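Local coordinates for protein UTR4 (Saccharomyces cerevisiae, PDB 2G80) that probably catalyses both the enolization of 2,3-diketo-5-methylthiopentyl-1-phosphate and the magnesium-dependent dephosphorylation of the resulting enol to an acireductone in methionine salvage, at residues Thr33-Glu39 and Arg139-Ser145; Gly146-Lys152 and Tyr178-Thr183; Val207-Asn213 and Ile225-Ala230. The contacts are given in a common frame with arbitrary orientation. Residue numbers count along the deposited sequence, not the author numbering.

From the N terminus the chain first lays down strand 33-36, then passes through five helices before strand 140-143 returns beside it; contact 1 closes that loop, the longest of the three. Contact 2 closes the next, of 25 residues, where the helix beginning at Val148 meets the end of strand 177-179. Contact 3 closes the shortest, joining strands 207-211 and 226-230 across helix 214-221. The loops run in series, none nesting or crossing. All three contacts reach one parallel sheet, where strand 140-143 joins contact 1 to contact 2 and strand 33-36 pairs with strand 207-211 of contact 3. Contacts 1 and 3 share the magnesium ion; contact 2 lies on the other side of contact 1.

Contact 1. Residues Thr33-Glu39 and Arg139-Ser145; sequences TYLLDIE and RVFIYSS. With MG (magnesium ion), chain E.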
loop_
_atom_site.group_PDB
_atom_site.type_symbol
_atom_site.label_atom_id
_atom_site.label_comp_id
_atom_site.label_asym_id
_atom_site.label_seq_id
_atom_site.Cartn_x
_atom_site.Cartn_y
_atom_site.Cartn_z
ATOM N N THR A 33 17.879 -1.438 -9.738
ATOM C CA THR A 33 16.824 -1.476 -8.742
ATOM C C THR A 33 15.649 -0.566 -9.065
ATOM O O THR A 33 15.812 0.488 -9.668
ATOM C CB THR A 33 17.435 -1.076 -7.400
ATOM O OG1 THR A 33 18.575 -1.902 -7.157
ATOM C CG2 THR A 33 16.450 -1.224 -6.229
ATOM N N TYR A 34 14.473 -1.023 -8.651
ATOM C CA TYR A 34 13.216 -0.349 -8.811
ATOM C C TYR A 34 12.502 -0.223 -7.467
ATOM O O TYR A 34 12.425 -1.192 -6.695
ATOM C CB TYR A 34 12.333 -1.114 -9.793
ATOM C CG TYR A 34 12.929 -1.145 -11.190
ATOM C CD1 TYR A 34 13.783 -2.187 -11.580
ATOM C CD2 TYR A 34 12.691 -0.091 -12.100
ATOM C CE1 TYR A 34 14.385 -2.204 -12.869
ATOM C CE2 TYR A 34 13.254 -0.105 -13.395
ATOM C CZ TYR A 34 14.088 -1.163 -13.777
ATOM O OH TYR A 34 14.614 -1.171 -15.042
ATOM N N LEU A 35 12.002 0.983 -7.217
ATOM C CA LEU A 35 11.272 1.340 -6.028
ATOM C C LEU A 35 9.878 1.723 -6.514
ATOM O O LEU A 35 9.718 2.586 -7.391
ATOM C CB LEU A 35 11.946 2.518 -5.326
ATOM C CG LEU A 35 11.342 2.975 -4.002
ATOM C CD1 LEU A 35 11.499 1.860 -2.935
ATOM C CD2 LEU A 35 12.018 4.264 -3.542
ATOM N N LEU A 36 8.867 1.100 -5.944
ATOM C CA LEU A 36 7.494 1.323 -6.414
ATOM C C LEU A 36 6.572 1.819 -5.337
ATOM O O LEU A 36 6.532 1.265 -4.246
ATOM C CB LEU A 36 6.908 0.027 -6.968
ATOM C CG LEU A 36 7.675 -0.703 -8.075
ATOM C CD1 LEU A 36 6.922 -2.006 -8.422
ATOM C CD2 LEU A 36 7.815 0.143 -9.288
ATOM N N ASP A 37 5.851 2.887 -5.659
ATOM C CA ASP A 37 4.700 3.325 -4.894
ATOM C C ASP A 37 3.581 2.275 -5.166
ATOM O O ASP A 37 3.650 1.558 -6.191
ATOM C CB ASP A 37 4.251 4.694 -5.385
ATOM C CG ASP A 37 2.967 5.167 -4.722
ATOM O OD1 ASP A 37 2.827 4.987 -3.481
ATOM O OD2 ASP A 37 2.109 5.690 -5.456
ATOM N N ILE A 38 2.587 2.172 -4.264
ATOM C CA ILE A 38 1.445 1.255 -4.461
ATOM C C ILE A 38 0.256 1.916 -5.156
ATOM O O ILE A 38 -0.033 1.614 -6.314
ATOM C CB ILE A 38 0.958 0.561 -3.139
ATOM C CG1 ILE A 38 2.086 -0.328 -2.595
ATOM C CG2 ILE A 38 -0.321 -0.334 -3.420
ATOM C CD1 ILE A 38 1.843 -0.978 -1.269
ATOM N N GLU A 39 -0.399 2.826 -4.434
ATOM C CA GLU A 39 -1.708 3.380 -4.821
ATOM C C GLU A 39 -1.589 4.338 -5.975
ATOM O O GLU A 39 -0.845 5.279 -5.889
ATOM C CB GLU A 39 -2.411 4.033 -3.610
ATOM C CG GLU A 39 -2.526 3.116 -2.338
ATOM C CD GLU A 39 -1.341 3.199 -1.302
ATOM O OE1 GLU A 39 -0.159 3.517 -1.655
ATOM O OE2 GLU A 39 -1.621 2.927 -0.105
ATOM N N ARG A 139 15.494 -6.650 -8.832
ATOM C CA ARG A 139 15.441 -6.014 -7.524
ATOM C C ARG A 139 14.288 -5.025 -7.467
ATOM O O ARG A 139 14.310 -3.991 -8.123
ATOM C CB ARG A 139 16.788 -5.414 -7.130
ATOM C CG ARG A 139 17.917 -6.459 -7.027
ATOM C CD ARG A 139 18.688 -6.333 -5.717
ATOM N NE ARG A 139 19.127 -4.957 -5.515
ATOM C CZ ARG A 139 19.406 -4.372 -4.353
ATOM N NH1 ARG A 139 19.300 -5.010 -3.176
ATOM N NH2 ARG A 139 19.780 -3.097 -4.378
ATOM N N VAL A 140 13.266 -5.403 -6.708
ATOM C CA VAL A 140 12.031 -4.632 -6.561
ATOM C C VAL A 140 11.698 -4.444 -5.083
ATOM O O VAL A 140 11.495 -5.421 -4.386
ATOM C CB VAL A 140 10.840 -5.339 -7.239
ATOM C CG1 VAL A 140 9.486 -4.588 -6.957
ATOM C CG2 VAL A 140 11.102 -5.479 -8.748
ATOM N N PHE A 141 11.589 -3.177 -4.676
ATOM C CA PHE A 141 11.218 -2.740 -3.349
ATOM C C PHE A 141 9.959 -1.874 -3.411
ATOM O O PHE A 141 9.750 -1.121 -4.365
ATOM C CB PHE A 141 12.370 -1.954 -2.703
ATOM C CG PHE A 141 13.594 -2.782 -2.471
ATOM C CD1 PHE A 141 13.809 -3.379 -1.250
ATOM C CD2 PHE A 141 14.500 -3.018 -3.503
ATOM C CE1 PHE A 141 14.920 -4.155 -1.022
ATOM C CE2 PHE A 141 15.635 -3.803 -3.296
ATOM C CZ PHE A 141 15.851 -4.371 -2.062
ATOM N N ILE A 142 9.125 -1.998 -2.389
ATOM C CA ILE A 142 7.875 -1.239 -2.274
ATOM C C ILE A 142 8.056 -0.160 -1.196
ATOM O O ILE A 142 8.745 -0.406 -0.203
ATOM C CB ILE A 142 6.686 -2.180 -1.919
ATOM C CG1 ILE A 142 6.600 -3.384 -2.885
ATOM C CG2 ILE A 142 5.349 -1.429 -1.938
ATOM C CD1 ILE A 142 6.325 -3.060 -4.347
ATOM N N TYR A 143 7.519 1.047 -1.457
ATOM C CA TYR A 143 7.457 2.147 -0.478
ATOM C C TYR A 143 6.036 2.708 -0.489
ATOM O O TYR A 143 5.599 3.233 -1.516
ATOM C CB TYR A 143 8.468 3.251 -0.789
ATOM C CG TYR A 143 8.580 4.418 0.204
ATOM C CD1 TYR A 143 8.375 4.249 1.594
ATOM C CD2 TYR A 143 9.049 5.662 -0.228
ATOM C CE1 TYR A 143 8.543 5.319 2.502
ATOM C CE2 TYR A 143 9.251 6.718 0.674
ATOM C CZ TYR A 143 8.998 6.546 2.025
ATOM O OH TYR A 143 9.174 7.603 2.863
ATOM N N SER A 144 5.336 2.614 0.645
ATOM C CA SER A 144 3.933 3.061 0.750
ATOM C C SER A 144 3.581 3.672 2.116
ATOM O O SER A 144 4.312 3.497 3.057
ATOM C CB SER A 144 3.014 1.852 0.469
ATOM O OG SER A 144 1.651 2.238 0.370
ATOM N N SER A 145 2.451 4.382 2.201
ATOM C CA SER A 145 1.927 4.910 3.498
ATOM C C SER A 145 1.401 3.762 4.377
ATOM O O SER A 145 1.440 3.847 5.610
ATOM C CB SER A 145 0.824 5.959 3.289
ATOM O OG SER A 145 -0.277 5.425 2.560
HETATM MG MG MG E . 0.337 6.848 -5.023
HETATM O O HOH W 1 0.309 6.102 -3.179
HETATM O O HOH W 2 1.722 5.876 -0.447
HETATM O O HOH W 3 1.714 8.202 -4.262
HETATM O O HOH W 4 -1.255 7.979 -4.795
#
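Apolar and aromatic side chains fill the centre of this pairing on both faces of the sheet. On one, Leu36 CD1 rests 3.9 Å from Val140 CG1; on the other, Leu35 CD1 lies 3.9 Å from Phe141 CB and 4.0 Å from Tyr143 CB. Past the end of the strand, Ile38 CG1 packs 3.5 Å from Ile142 CG2. Branched and aromatic residues suit these places because both faces of a central strand are buried. The strands are parallel, with axes 4.7 Å apart at 24°, and Tyr34, Leu35 and Leu36 stand beside Val140, Phe141 and Ile142. Tyr34 N donates to Arg139 O (3.0 Å), Phe141 N to Tyr34 O (3.0 Å), Leu36 N to Phe141 O (2.9 Å) and Tyr143 N to Leu36 O (3.0 Å).

Polar groups gather at the C-terminal ends, where the chains leave the sheet. Asp37 OD2 (2.2 Å) and Glu39 O (2.1 Å) bind magnesium, so Glu39 uses its carbonyl and leaves its carboxylate off the metal; Glu39 OE1 accepts from Ser144 OG at 3.0 Å and from metal-bound water 1 at 3.0 Å. This is the DxE form of HAD motif I; Ser144 and Ser145 are predicted to bind substrate. Lys187 forms a salt bridge with Asp37.

Around the pair, helix 190-200 covers Phe141 and Tyr143, while helix 148-156 packs on Ile38 and Ile142. Strand 207-211 flanks strand 33-36 on the side away from strand 140-143 and brings in Asp212, the remaining protein ligand of the metal.

Contact 2. Residues Gly146-Lys152 and Tyr178-Thr183; sequences GSVKAQK and YFDINT
Tyr178, Val148 and Asp180 bury the most surface here, where the start of helix 148-156 meets the end of strand 177-179. Gly146 and Ser147 are extended (phi/psi -69/147° and -67/161°), and helical geometry begins at Val148. Ser147 (chi1 p) is the N-cap, Ser147 OG accepting weakly from Ala150 N at 3.4 Å. Ser147 CA lies 5.4 Å from Asp180 CA, and Val148 CA 5.8 Å from Tyr178 CA.

Tyr178, extended and in the m rotamer, directs its CA-CB bond toward the helix. Lys152 CG sits over the Tyr178 ring, 3.7 Å from the centroid and 18° off the normal, a CH-pi contact suited to a long aliphatic chain. Val148, with chi1 t, places CG1 3.7 Å from Tyr178 CB; its compact branched side chain fills the space between its own helix and Tyr178.

Asp180 (phi/psi -134/-177°), where strand gives way to helix, serves two helices. With chi1 p, Asp180 OD2 accepts from Val148 N at 2.9 Å and Asp180 OD1 from Thr183 N at 2.7 Å. Asp180 N donates to Thr183 OG1 at 2.9 Å, completing a capping box. A carboxylate can take NH groups from two helix starts at once.

Gln151, m then t, spans the gap: Gln151 NE2 donates to Phe179 O (2.9 Å) and Gly146 O (2.8 Å). The arrangement belongs to a beta-alpha-beta unit of the HAD core, beside the predicted substrate-binding Ser144 and Ser145.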
loop_
_atom_site.group_PDB
_atom_site.type_symbol
_atom_site.label_atom_id
_atom_site.label_comp_id
_atom_site.label_asym_id
_atom_site.label_seq_id
_atom_site.Cartn_x
_atom_site.Cartn_y
_atom_site.Cartn_z
ATOM N N GLY A 146 0.945 2.676 3.751
ATOM C CA GLY A 146 0.508 1.488 4.478
ATOM C C GLY A 146 1.700 0.811 5.115
ATOM O O GLY A 146 2.797 0.821 4.531
ATOM N N SER A 147 1.495 0.198 6.286
ATOM C CA SER A 147 2.600 -0.450 7.021
ATOM C C SER A 147 3.115 -1.662 6.229
ATOM O O SER A 147 2.391 -2.214 5.385
ATOM C CB SER A 147 2.172 -0.920 8.414
ATOM O OG SER A 147 1.409 -2.131 8.319
ATOM N N VAL A 148 4.320 -2.088 6.563
ATOM C CA VAL A 148 4.980 -3.221 5.896
ATOM C C VAL A 148 4.114 -4.520 5.911
ATOM O O VAL A 148 4.006 -5.221 4.899
ATOM C CB VAL A 148 6.397 -3.442 6.501
ATOM C CG1 VAL A 148 7.022 -4.779 6.049
ATOM C CG2 VAL A 148 7.318 -2.266 6.123
ATOM N N LYS A 149 3.486 -4.783 7.058
ATOM C CA LYS A 149 2.599 -5.939 7.279
ATOM C C LYS A 149 1.389 -5.858 6.346
ATOM O O LYS A 149 1.021 -6.850 5.725
ATOM C CB LYS A 149 2.191 -5.996 8.765
ATOM C CG LYS A 149 1.448 -7.249 9.238
ATOM C CD LYS A 149 1.436 -7.317 10.792
ATOM C CE LYS A 149 0.760 -8.576 11.341
ATOM N NZ LYS A 149 0.716 -8.524 12.847
ATOM N N ALA A 150 0.820 -4.664 6.204
ATOM C CA ALA A 150 -0.296 -4.427 5.295
ATOM C C ALA A 150 0.069 -4.591 3.816
ATOM O O ALA A 150 -0.736 -5.070 3.000
ATOM C CB ALA A 150 -0.873 -3.022 5.526
ATOM N N GLN A 151 1.283 -4.166 3.459
ATOM C CA GLN A 151 1.797 -4.326 2.090
ATOM C C GLN A 151 1.975 -5.809 1.773
ATOM O O GLN A 151 1.519 -6.278 0.740
ATOM C CB GLN A 151 3.143 -3.617 1.945
ATOM C CG GLN A 151 3.114 -2.096 2.104
ATOM C CD GLN A 151 4.502 -1.470 2.077
ATOM O OE1 GLN A 151 5.406 -1.961 1.396
ATOM N NE2 GLN A 151 4.667 -0.366 2.787
ATOM N N LYS A 152 2.652 -6.535 2.667
ATOM C CA LYS A 152 2.876 -7.972 2.506
ATOM C C LYS A 152 1.574 -8.774 2.337
ATOM O O LYS A 152 1.500 -9.701 1.524
ATOM C CB LYS A 152 3.658 -8.539 3.691
ATOM C CG LYS A 152 5.106 -8.182 3.731
ATOM C CD LYS A 152 5.759 -8.796 4.981
ATOM C CE LYS A 152 7.247 -8.380 5.135
ATOM N NZ LYS A 152 7.910 -8.992 6.326
ATOM N N TYR A 178 10.212 -4.001 1.589
ATOM C CA TYR A 178 9.072 -3.136 1.825
ATOM C C TYR A 178 9.518 -2.021 2.727
ATOM O O TYR A 178 10.233 -2.284 3.682
ATOM C CB TYR A 178 7.960 -3.903 2.564
ATOM C CG TYR A 178 7.571 -5.193 1.900
ATOM C CD1 TYR A 178 8.232 -6.389 2.217
ATOM C CD2 TYR A 178 6.543 -5.236 0.963
ATOM C CE1 TYR A 178 7.880 -7.604 1.577
ATOM C CE2 TYR A 178 6.181 -6.446 0.319
ATOM C CZ TYR A 178 6.871 -7.613 0.634
ATOM O OH TYR A 178 6.535 -8.791 0.021
ATOM N N PHE A 179 9.061 -0.810 2.444
ATOM C CA PHE A 179 9.328 0.355 3.264
ATOM C C PHE A 179 8.022 1.099 3.566
ATOM O O PHE A 179 7.111 1.144 2.736
ATOM C CB PHE A 179 10.341 1.293 2.572
ATOM C CG PHE A 179 11.687 0.659 2.352
ATOM C CD1 PHE A 179 12.593 0.549 3.396
ATOM C CD2 PHE A 179 12.053 0.171 1.093
ATOM C CE1 PHE A 179 13.855 -0.058 3.203
ATOM C CE2 PHE A 179 13.313 -0.420 0.882
ATOM C CZ PHE A 179 14.210 -0.551 1.951
ATOM N N ASP A 180 7.929 1.658 4.771
ATOM C CA ASP A 180 6.766 2.467 5.150
ATOM C C ASP A 180 7.241 3.765 5.832
ATOM O O ASP A 180 8.455 4.041 5.938
ATOM C CB ASP A 180 5.729 1.615 5.961
ATOM C CG ASP A 180 6.240 1.154 7.345
ATOM O OD1 ASP A 180 7.094 1.809 7.965
ATOM O OD2 ASP A 180 5.760 0.123 7.847
ATOM N N ILE A 181 6.277 4.555 6.284
ATOM C CA ILE A 181 6.558 5.843 6.962
ATOM C C ILE A 181 7.369 5.604 8.241
ATOM O O ILE A 181 8.261 6.380 8.540
ATOM C CB ILE A 181 5.266 6.607 7.327
ATOM C CG1 ILE A 181 4.352 6.832 6.108
ATOM C CG2 ILE A 181 5.573 7.948 8.105
ATOM C CD1 ILE A 181 4.996 7.401 4.917
ATOM N N ASN A 182 7.066 4.526 8.964
ATOM C CA ASN A 182 7.766 4.170 10.209
ATOM C C ASN A 182 9.176 3.685 9.981
ATOM O O ASN A 182 10.049 4.049 10.745
ATOM C CB ASN A 182 6.976 3.123 11.029
ATOM C CG ASN A 182 5.614 3.661 11.535
ATOM O OD1 ASN A 182 5.318 4.845 11.428
ATOM N ND2 ASN A 182 4.800 2.777 12.095
ATOM N N THR A 183 9.415 2.872 8.947
ATOM C CA THR A 183 10.779 2.386 8.686
ATOM C C THR A 183 11.723 3.454 8.092
ATOM O O THR A 183 12.920 3.440 8.369
ATOM C CB THR A 183 10.800 1.152 7.755
ATOM O OG1 THR A 183 10.249 1.482 6.488
ATOM C CG2 THR A 183 10.036 -0.021 8.353
#

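Contact 3. Residues Val207-Asn213 and Ile225-Ala230; sequences VLFLSDN and IATGLA. With MG (magnesium ion), chain E.
Strands 207-211 and 226-230 run parallel, their axes 4.5 Å apart at 24°, as the two strands of a beta-alpha-beta unit joined by helix 214-221 in the HAD core. Both are extended (phi/psi -109/125° at Leu208, -146/133° at Gly228). Leu208 pairs with Ala226, Phe209 with Thr227, Leu210 with Gly228 and Ser211 with Leu229. Ala226 N donates weakly to Val207 O (3.1 Å); then Phe209 N to Ala226 O (2.8 Å), Gly228 N to Phe209 O (2.9 Å), Ser211 N to Gly228 O (3.3 Å) and Ala230 N to Ser211 O (2.8 Å).

On one face Leu208 (t, p) sets CD1 3.8 Å from Ala226 CB. Gly228 leaves space for Leu210 (m, t): a CB there would come within 2.7 Å of Leu210 CD2. On the other, Phe209 (chi1 t) packs against helix 214-221, its CB 3.8 Å from CG2 of Ile225, which also reaches helix 190-200.

At the strand's end Ser211 (t) opens an ST turn, its OG accepting from Asn213 N at 3.1 Å and also hydrogen-bonded to Glu216; Asn213 caps the helix through Leu215 N. Between them Asp212 (-85/-12°, chi1 p) faces magnesium: Asp212 OD1 binds the ion at 2.1 Å, while OD2 accepts from metal-bound water 4 at 2.7 Å.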
loop_
_atom_site.group_PDB
_atom_site.type_symbol
_atom_site.label_atom_id
_atom_site.label_comp_id
_atom_site.label_asym_id
_atom_site.label_seq_id
_atom_site.Cartn_x
_atom_site.Cartn_y
_atom_site.Cartn_z
ATOM N N VAL A 207 18.864 3.459 -9.241
ATOM C CA VAL A 207 17.481 3.249 -8.770
ATOM C C VAL A 207 16.483 4.059 -9.609
ATOM O O VAL A 207 16.746 5.214 -9.885
ATOM C CB VAL A 207 17.315 3.606 -7.254
ATOM C CG1 VAL A 207 15.908 3.230 -6.732
ATOM C CG2 VAL A 207 18.379 2.892 -6.409
ATOM N N LEU A 208 15.391 3.426 -10.062
ATOM C CA LEU A 208 14.244 4.157 -10.655
ATOM C C LEU A 208 13.055 4.083 -9.663
ATOM O O LEU A 208 12.630 2.983 -9.272
ATOM C CB LEU A 208 13.798 3.591 -12.003
ATOM C CG LEU A 208 12.614 4.282 -12.712
ATOM C CD1 LEU A 208 12.929 5.723 -13.030
ATOM C CD2 LEU A 208 12.208 3.533 -14.000
ATOM N N PHE A 209 12.523 5.246 -9.283
ATOM C CA PHE A 209 11.352 5.355 -8.399
ATOM C C PHE A 209 10.113 5.763 -9.230
ATOM O O PHE A 209 10.132 6.786 -9.928
ATOM C CB PHE A 209 11.641 6.350 -7.273
ATOM C CG PHE A 209 10.463 6.642 -6.367
ATOM C CD1 PHE A 209 9.675 5.617 -5.835
ATOM C CD2 PHE A 209 10.194 7.954 -5.969
ATOM C CE1 PHE A 209 8.623 5.895 -4.969
ATOM C CE2 PHE A 209 9.137 8.249 -5.111
ATOM C CZ PHE A 209 8.361 7.233 -4.596
ATOM N N LEU A 210 9.068 4.936 -9.152
ATOM C CA LEU A 210 7.813 5.134 -9.861
ATOM C C LEU A 210 6.695 5.451 -8.859
ATOM O O LEU A 210 6.449 4.696 -7.901
ATOM C CB LEU A 210 7.457 3.911 -10.690
ATOM C CG LEU A 210 8.494 3.511 -11.754
ATOM C CD1 LEU A 210 8.323 2.035 -12.153
ATOM C CD2 LEU A 210 8.484 4.447 -12.952
ATOM N N SER A 211 6.030 6.572 -9.099
ATOM C CA SER A 211 4.954 7.037 -8.257
ATOM C C SER A 211 4.045 7.960 -9.056
ATOM O O SER A 211 4.479 8.501 -10.057
ATOM C CB SER A 211 5.535 7.751 -7.022
ATOM O OG SER A 211 4.542 8.429 -6.245
ATOM N N ASP A 212 2.775 8.044 -8.649
ATOM C CA ASP A 212 1.810 8.979 -9.225
ATOM C C ASP A 212 1.871 10.371 -8.578
ATOM O O ASP A 212 1.267 11.290 -9.107
ATOM C CB ASP A 212 0.363 8.450 -9.153
ATOM C CG ASP A 212 -0.087 8.133 -7.749
ATOM O OD1 ASP A 212 0.764 7.641 -6.972
ATOM O OD2 ASP A 212 -1.278 8.353 -7.431
ATOM N N ASN A 213 2.581 10.510 -7.452
ATOM C CA ASN A 213 2.685 11.769 -6.713
ATOM C C ASN A 213 4.009 12.496 -7.052
ATOM O O ASN A 213 5.079 12.027 -6.658
ATOM C CB ASN A 213 2.583 11.466 -5.205
ATOM C CG ASN A 213 2.444 12.727 -4.336
ATOM O OD1 ASN A 213 2.562 13.855 -4.811
ATOM N ND2 ASN A 213 2.195 12.518 -3.046
ATOM N N ILE A 225 18.036 9.839 -7.175
ATOM C CA ILE A 225 17.283 8.693 -7.656
ATOM C C ILE A 225 16.499 9.113 -8.921
ATOM O O ILE A 225 15.840 10.147 -8.911
ATOM C CB ILE A 225 16.301 8.156 -6.569
ATOM C CG1 ILE A 225 17.036 7.737 -5.273
ATOM C CG2 ILE A 225 15.415 6.998 -7.142
ATOM C CD1 ILE A 225 16.087 7.323 -4.166
ATOM N N ALA A 226 16.551 8.285 -9.974
ATOM C CA ALA A 226 15.771 8.513 -11.215
ATOM C C ALA A 226 14.271 8.327 -10.892
ATOM O O ALA A 226 13.891 7.552 -10.025
ATOM C CB ALA A 226 16.220 7.591 -12.330
ATOM N N THR A 227 13.440 9.086 -11.577
ATOM C CA THR A 227 12.021 9.190 -11.290
ATOM C C THR A 227 11.200 8.963 -12.544
ATOM O O THR A 227 11.662 9.264 -13.648
ATOM C CB THR A 227 11.683 10.625 -10.795
ATOM O OG1 THR A 227 12.120 11.566 -11.785
ATOM C CG2 THR A 227 12.368 10.921 -9.514
ATOM N N GLY A 228 9.991 8.446 -12.349
ATOM C CA GLY A 228 9.015 8.236 -13.441
ATOM C C GLY A 228 7.628 8.476 -12.873
ATOM O O GLY A 228 7.345 7.992 -11.758
ATOM N N LEU A 229 6.805 9.253 -13.590
ATOM C CA LEU A 229 5.442 9.594 -13.140
ATOM C C LEU A 229 4.457 8.555 -13.657
ATOM O O LEU A 229 4.246 8.449 -14.870
ATOM C CB LEU A 229 5.015 10.997 -13.600
ATOM C CG LEU A 229 3.667 11.549 -13.068
ATOM C CD1 LEU A 229 3.626 11.663 -11.538
ATOM C CD2 LEU A 229 3.377 12.915 -13.681
ATOM N N ALA A 230 3.889 7.765 -12.745
ATOM C CA ALA A 230 2.908 6.747 -13.114
ATOM C C ALA A 230 1.551 7.422 -13.378
ATOM O O ALA A 230 1.106 8.265 -12.587
ATOM C CB ALA A 230 2.788 5.658 -12.029
HETATM MG MG MG E . 0.337 6.848 -5.023
HETATM O O HOH W 4 -1.255 7.979 -4.795
HETATM O O HOH W 1 0.309 6.102 -3.179
HETATM O O HOH W 3 1.714 8.202 -4.262
#